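Side-chain contacts in ATP-dependent zinc metalloprotease FtsH (Thermotoga maritima, PDB 4M8A), which probably degrades cytoplasmic and membrane proteins processively as an ATP-dependent zinc peptidase, and is represented here by its periplasmic domain: residues 7-12 against 52-57; 14-19 against 58-63. All blocks are in the same frame, centred on the assembly; numbering follows the deposited sequence. Where two conformers were deposited one is given.

Interaction 1. Residues 7-12 against 52-57; sequences LSYTSF and VNDSQL
The first turns of the two helices of the FtsH periplasmic domain, 9-17 and 55-63, meet where Y9 and F12 close on L57. The backbones stay well apart, the nearest CA atoms across the contact, F12 and L57, lying 11.3 Å from each other, so long side chains must bridge the gap. Y9 and L57 do this from opposite directions. With its CG trans to the backbone N (chi1 -174°), the phenol is carried across until Y9 OH stands 3.7 Å from L57 CD2, and this methyl lies at the ring edge, near the ring plane. The other branch of the leucine is shared: L57 CD1 lies between Y9 OH, at 4.1 Å, and F12 CE2, at 4.2 Å, approaching the F12 ring obliquely. The two segments together bury 114 Å².

A polar link runs beside this apolar one. Y9 OH and D54 OD2 are 4.3 Å apart, and one water joins them, 2.8 Å from Y9 OH and donating to D54 OD2 at 2.6 Å. The other oxygen of the same carboxylate makes D54 the N-cap of helix 55-63: L57 N donates to D54 OD1 over 3.1 Å at 163°, from above the carboxylate plane, while the bond from Q56 N is weak. D54 therefore ties the helix start to the water and, through it, to Y9; the helix N-terminus would be expected to favour its charged form.

F12 also rests on V26, L34, V36 and V46 of strands 23-29, 33-38 and 43-47, whereas Y9 meets W50 edge-to-face and packs on V62 of a neighbouring subunit, placing the contact between the sheet and that subunit.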
loop_
_atom_site.group_PDB
_atom_site.type_symbol
_atom_site.label_atom_id
_atom_site.label_comp_id
_atom_site.label_asym_id
_atom_site.label_seq_id
_atom_site.Cartn_x
_atom_site.Cartn_y
_atom_site.Cartn_z
ATOM N N LEU B 7 5.735 20.684 14.931
ATOM C CA LEU B 7 5.957 19.247 14.910
ATOM C C LEU B 7 7.130 18.959 13.971
ATOM O O LEU B 7 7.170 19.460 12.848
ATOM C CB LEU B 7 4.683 18.559 14.411
ATOM C CG LEU B 7 4.653 17.044 14.264
ATOM C CD1 LEU B 7 4.727 16.398 15.630
ATOM C CD2 LEU B 7 3.377 16.627 13.548
ATOM N N SER B 8 8.095 18.170 14.419
ATOM C CA SER B 8 9.237 17.856 13.562
ATOM C C SER B 8 8.797 16.928 12.429
ATOM O O SER B 8 7.789 16.216 12.544
ATOM C CB SER B 8 10.379 17.205 14.368
ATOM O OG SER B 8 10.057 15.863 14.711
ATOM N N TYR B 9 9.561 16.919 11.343
ATOM C CA TYR B 9 9.292 15.989 10.259
ATOM C C TYR B 9 9.349 14.539 10.752
ATOM O O TYR B 9 8.489 13.724 10.412
ATOM C CB TYR B 9 10.221 16.232 9.053
ATOM C CG TYR B 9 9.836 15.364 7.881
ATOM C CD1 TYR B 9 8.690 15.633 7.139
ATOM C CD2 TYR B 9 10.585 14.253 7.544
ATOM C CE1 TYR B 9 8.320 14.828 6.087
ATOM C CE2 TYR B 9 10.212 13.434 6.477
ATOM C CZ TYR B 9 9.078 13.730 5.761
ATOM O OH TYR B 9 8.673 12.927 4.715
ATOM N N THR B 10 10.340 14.212 11.577
ATOM C CA THR B 10 10.442 12.851 12.097
ATOM C C THR B 10 9.200 12.452 12.889
ATOM O O THR B 10 8.666 11.354 12.712
ATOM C CB THR B 10 11.687 12.704 12.972
ATOM O OG1 THR B 10 12.824 13.055 12.187
ATOM C CG2 THR B 10 11.858 11.269 13.447
ATOM N N SER B 11 8.732 13.352 13.748
ATOM C CA SER B 11 7.555 13.072 14.561
ATOM C C SER B 11 6.301 12.953 13.693
ATOM O O SER B 11 5.417 12.149 13.988
ATOM C CB SER B 11 7.368 14.126 15.653
ATOM O OG SER B 11 8.346 13.998 16.680
ATOM N N PHE B 12 6.244 13.731 12.616
ATOM C CA PHE B 12 5.152 13.647 11.650
ATOM C C PHE B 12 5.117 12.265 11.009
ATOM O O PHE B 12 4.067 11.625 10.957
ATOM C CB PHE B 12 5.320 14.721 10.572
ATOM C CG PHE B 12 4.490 14.489 9.335
ATOM C CD1 PHE B 12 3.104 14.492 9.392
ATOM C CD2 PHE B 12 5.107 14.284 8.107
ATOM C CE1 PHE B 12 2.344 14.274 8.245
ATOM C CE2 PHE B 12 4.360 14.075 6.959
ATOM C CZ PHE B 12 2.973 14.073 7.023
ATOM N N VAL B 52 6.925 18.355 -0.369
ATOM C CA VAL B 52 5.837 18.777 -1.244
ATOM C C VAL B 52 5.863 18.118 -2.606
ATOM O O VAL B 52 4.864 18.141 -3.327
ATOM C CB VAL B 52 5.815 20.302 -1.422
ATOM C CG1 VAL B 52 5.907 20.988 -0.053
ATOM C CG2 VAL B 52 6.943 20.743 -2.354
ATOM N N ASN B 53 7.003 17.544 -2.969
ATOM C CA ASN B 53 7.115 16.828 -4.234
ATOM C C ASN B 53 7.599 15.401 -4.044
ATOM O O ASN B 53 8.061 14.765 -4.993
ATOM C CB ASN B 53 8.058 17.571 -5.181
ATOM C CG ASN B 53 9.381 17.928 -4.524
ATOM O OD1 ASN B 53 9.837 17.249 -3.601
ATOM N ND2 ASN B 53 9.998 19.006 -4.990
ATOM N N ASP B 54 7.502 14.907 -2.813
ATOM C CA ASP B 54 7.895 13.538 -2.492
ATOM C C ASP B 54 6.728 12.606 -2.803
ATOM O O ASP B 54 5.830 12.417 -1.972
ATOM C CB ASP B 54 8.296 13.436 -1.015
ATOM C CG ASP B 54 8.705 12.018 -0.596
ATOM O OD1 ASP B 54 8.557 11.047 -1.384
ATOM O OD2 ASP B 54 9.179 11.873 0.547
ATOM N N SER B 55 6.756 12.017 -3.996
ATOM C CA SER B 55 5.649 11.195 -4.477
ATOM C C SER B 55 5.459 9.946 -3.637
ATOM O O SER B 55 4.347 9.435 -3.533
ATOM C CB SER B 55 5.867 10.795 -5.938
ATOM O OG SER B 55 7.000 9.949 -6.063
ATOM N N GLN B 56 6.543 9.459 -3.043
ATOM C CA GLN B 56 6.473 8.268 -2.204
ATOM C C GLN B 56 5.696 8.566 -0.927
ATOM O O GLN B 56 4.838 7.780 -0.512
ATOM C CB GLN B 56 7.875 7.772 -1.871
ATOM C CG GLN B 56 7.925 6.392 -1.271
ATOM C CD GLN B 56 9.338 5.851 -1.263
ATOM O OE1 GLN B 56 10.141 6.159 -2.142
ATOM N NE2 GLN B 56 9.646 5.028 -0.267
ATOM N N LEU B 57 5.977 9.721 -0.323
ATOM C CA LEU B 57 5.258 10.150 0.875
ATOM C C LEU B 57 3.793 10.386 0.553
ATOM O O LEU B 57 2.899 9.952 1.276
ATOM C CB LEU B 57 5.857 11.431 1.446
ATOM C CG LEU B 57 5.036 12.110 2.555
ATOM C CD1 LEU B 57 5.006 11.283 3.850
ATOM C CD2 LEU B 57 5.550 13.527 2.829
HETATM O O HOH W 1 9.534 13.880 2.209
#

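Interaction 2. Residues 14-19 against 58-63; sequences QMVEDE and IEKLVS
Apolar contact comes first: V16 on helix 9-17 and L61 on helix 55-63 meet where their CA atoms are 7.5 Å apart. The side chains cross at about a right angle, and a single methyl, L61 CD2, reaches both branches of the valine, 3.7 Å from V16 CG2 and 3.8 Å from V16 CG1. L61 gets there because CG lies trans to its carbonyl carbon (chi1 -65°), turning the end of the side chain toward the valine although the CB does not point that way. L61 also rests on V68 of strand 67-71.

K60 adds both apolar and ionic contact. Its chain is fully extended, with CG trans to the backbone N (chi1 174°), and its aliphatic end passes V16, K60 CE lying 3.8 Å from V16 CG1. Beyond it, K60 NZ forms a salt bridge with E17 OE2 at 3.2 Å, whose hydrogen bond is weak; the ammonium also sits beside the glutamate chain, 3.3 Å from E17 CG. Without the lysine chain, as with an alanine here, the E17 carboxylate would probably be left without its charged mate and V16 CG1 without its neighbour CE.

Within helix 55-63, S63 OG donates to K60 O at 2.8 Å, tilted 28° from the carbonyl plane.

The chemistry is graded from inside to outside: the buried V16-L61 pair supplies close apolar contact, whereas the salt bridge lies at the more exposed edge, where E17 is open to solvent and also touches a crystal neighbour, so the ionic part is likely to be the more adaptable of the two.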
loop_
_atom_site.group_PDB
_atom_site.type_symbol
_atom_site.label_atom_id
_atom_site.label_comp_id
_atom_site.label_asym_id
_atom_site.label_seq_id
_atom_site.Cartn_x
_atom_site.Cartn_y
_atom_site.Cartn_z
ATOM N N GLN B 14 6.389 9.590 12.201
ATOM C CA GLN B 14 6.027 8.744 13.355
ATOM C C GLN B 14 4.510 8.624 13.544
ATOM O O GLN B 14 3.984 7.554 13.877
ATOM C CB GLN B 14 6.651 9.298 14.654
ATOM C CG GLN B 14 8.046 8.769 15.006
ATOM C CD GLN B 14 8.755 9.525 16.143
ATOM O OE1 GLN B 14 8.205 10.442 16.757
ATOM N NE2 GLN B 14 9.994 9.131 16.415
ATOM N N MET B 15 3.818 9.736 13.340
ATOM C CA MET B 15 2.360 9.801 13.465
ATOM C C MET B 15 1.646 9.125 12.306
ATOM O O MET B 15 0.636 8.441 12.494
ATOM C CB MET B 15 1.901 11.250 13.588
ATOM C CG MET B 15 2.220 11.827 14.930
ATOM S SD MET B 15 1.821 13.568 15.001
ATOM C CE MET B 15 0.120 13.544 14.482
ATOM N N VAL B 16 2.174 9.319 11.108
ATOM C CA VAL B 16 1.627 8.658 9.937
ATOM C C VAL B 16 1.741 7.133 10.071
ATOM O O VAL B 16 0.781 6.401 9.786
ATOM C CB VAL B 16 2.314 9.165 8.653
ATOM C CG1 VAL B 16 1.872 8.350 7.443
ATOM C CG2 VAL B 16 2.003 10.643 8.447
ATOM N N GLU B 17 2.894 6.665 10.546
ATOM C CA GLU B 17 3.195 5.234 10.601
ATOM C C GLU B 17 2.527 4.506 11.755
ATOM O O GLU B 17 2.458 3.273 11.744
ATOM C CB GLU B 17 4.707 5.005 10.685
ATOM C CG GLU B 17 5.475 5.504 9.490
ATOM C CD GLU B 17 6.968 5.233 9.592
ATOM O OE1 GLU B 17 7.478 5.004 10.717
ATOM O OE2 GLU B 17 7.640 5.248 8.541
ATOM N N ASP B 18 2.061 5.257 12.748
ATOM C CA ASP B 18 1.397 4.675 13.911
ATOM C C ASP B 18 0.269 3.736 13.466
ATOM O O ASP B 18 -0.561 4.116 12.652
ATOM C CB ASP B 18 0.847 5.795 14.798
ATOM C CG ASP B 18 0.586 5.346 16.220
ATOM O OD1 ASP B 18 0.140 4.196 16.408
ATOM O OD2 ASP B 18 0.826 6.146 17.148
ATOM N N GLU B 19 0.256 2.507 13.978
ATOM C CA GLU B 19 -0.752 1.524 13.566
ATOM C C GLU B 19 -2.170 1.971 13.911
ATOM O O GLU B 19 -3.146 1.530 13.297
ATOM C CB GLU B 19 -0.455 0.140 14.164
ATOM C CG GLU B 19 -0.617 0.039 15.678
ATOM C CD GLU B 19 -0.098 -1.280 16.240
ATOM O OE1 GLU B 19 1.137 -1.479 16.262
ATOM O OE2 GLU B 19 -0.926 -2.120 16.657
ATOM N N ILE B 58 3.552 11.078 -0.550
ATOM C CA ILE B 58 2.186 11.430 -0.922
ATOM C C ILE B 58 1.330 10.203 -1.209
ATOM O O ILE B 58 0.210 10.099 -0.723
ATOM C CB ILE B 58 2.172 12.441 -2.095
ATOM C CG1 ILE B 58 2.789 13.757 -1.599
ATOM C CG2 ILE B 58 0.756 12.669 -2.599
ATOM C CD1 ILE B 58 3.198 14.745 -2.687
ATOM N N GLU B 59 1.840 9.258 -1.979
ATOM C CA GLU B 59 0.990 8.117 -2.270
ATOM C C GLU B 59 0.818 7.239 -1.032
ATOM O O GLU B 59 -0.226 6.614 -0.865
ATOM C CB GLU B 59 1.462 7.350 -3.511
ATOM C CG GLU B 59 1.482 8.191 -4.800
ATOM C CD GLU B 59 0.116 8.747 -5.224
ATOM O OE1 GLU B 59 -0.927 8.094 -4.984
ATOM O OE2 GLU B 59 0.090 9.836 -5.838
ATOM N N LYS B 60 1.814 7.240 -0.143
ATOM C CA LYS B 60 1.685 6.577 1.160
ATOM C C LYS B 60 0.550 7.165 2.008
ATOM O O LYS B 60 -0.267 6.428 2.572
ATOM C CB LYS B 60 2.997 6.663 1.942
ATOM C CG LYS B 60 2.937 6.119 3.373
ATOM C CD LYS B 60 4.293 6.283 4.063
ATOM C CE LYS B 60 4.212 6.047 5.564
ATOM N NZ LYS B 60 5.558 6.130 6.213
ATOM N N LEU B 61 0.513 8.490 2.128
ATOM C CA LEU B 61 -0.593 9.148 2.798
ATOM C C LEU B 61 -1.921 8.768 2.153
ATOM O O LEU B 61 -2.869 8.396 2.848
ATOM C CB LEU B 61 -0.411 10.663 2.732
ATOM C CG LEU B 61 0.796 11.250 3.475
ATOM C CD1 LEU B 61 0.901 12.731 3.167
ATOM C CD2 LEU B 61 0.713 11.004 4.973
ATOM N N VAL B 62 -1.996 8.853 0.826
ATOM C CA VAL B 62 -3.252 8.543 0.141
ATOM C C VAL B 62 -3.691 7.090 0.365
ATOM O O VAL B 62 -4.877 6.804 0.607
ATOM C CB VAL B 62 -3.166 8.864 -1.379
ATOM C CG1 VAL B 62 -4.409 8.353 -2.122
ATOM C CG2 VAL B 62 -2.989 10.356 -1.589
ATOM N N SER B 63 -2.736 6.170 0.304
ATOM C CA SER B 63 -3.037 4.749 0.452
ATOM C C SER B 63 -3.571 4.441 1.854
ATOM O O SER B 63 -4.318 3.488 2.031
ATOM C CB SER B 63 -1.783 3.918 0.162
ATOM O OG SER B 63 -0.857 3.999 1.234
#

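In the fold
Interactions 1 and 2 are successive steps along the same pair of helices, 9-17 and 55-63, with centres 9 Å apart. The nearest CA atoms across them fall from 11.3 Å for F12 and L57 to 7.5 Å for V16 and L61, so the helices converge from their first turns onward. Residues next to the two contacts touch within each arm of the chain: L7 CD2 lies 3.7 Å from M15 SD, and V52 O 3.8 Å from I58 CD1. Both contacts border other copies in the six-chain assembly; T10 hydrogen-bonds I66 and V68 of one neighbouring subunit, and E59 hydrogen-bonds Y9 of another. The ATPase and zinc peptidase sections are not part of this chain.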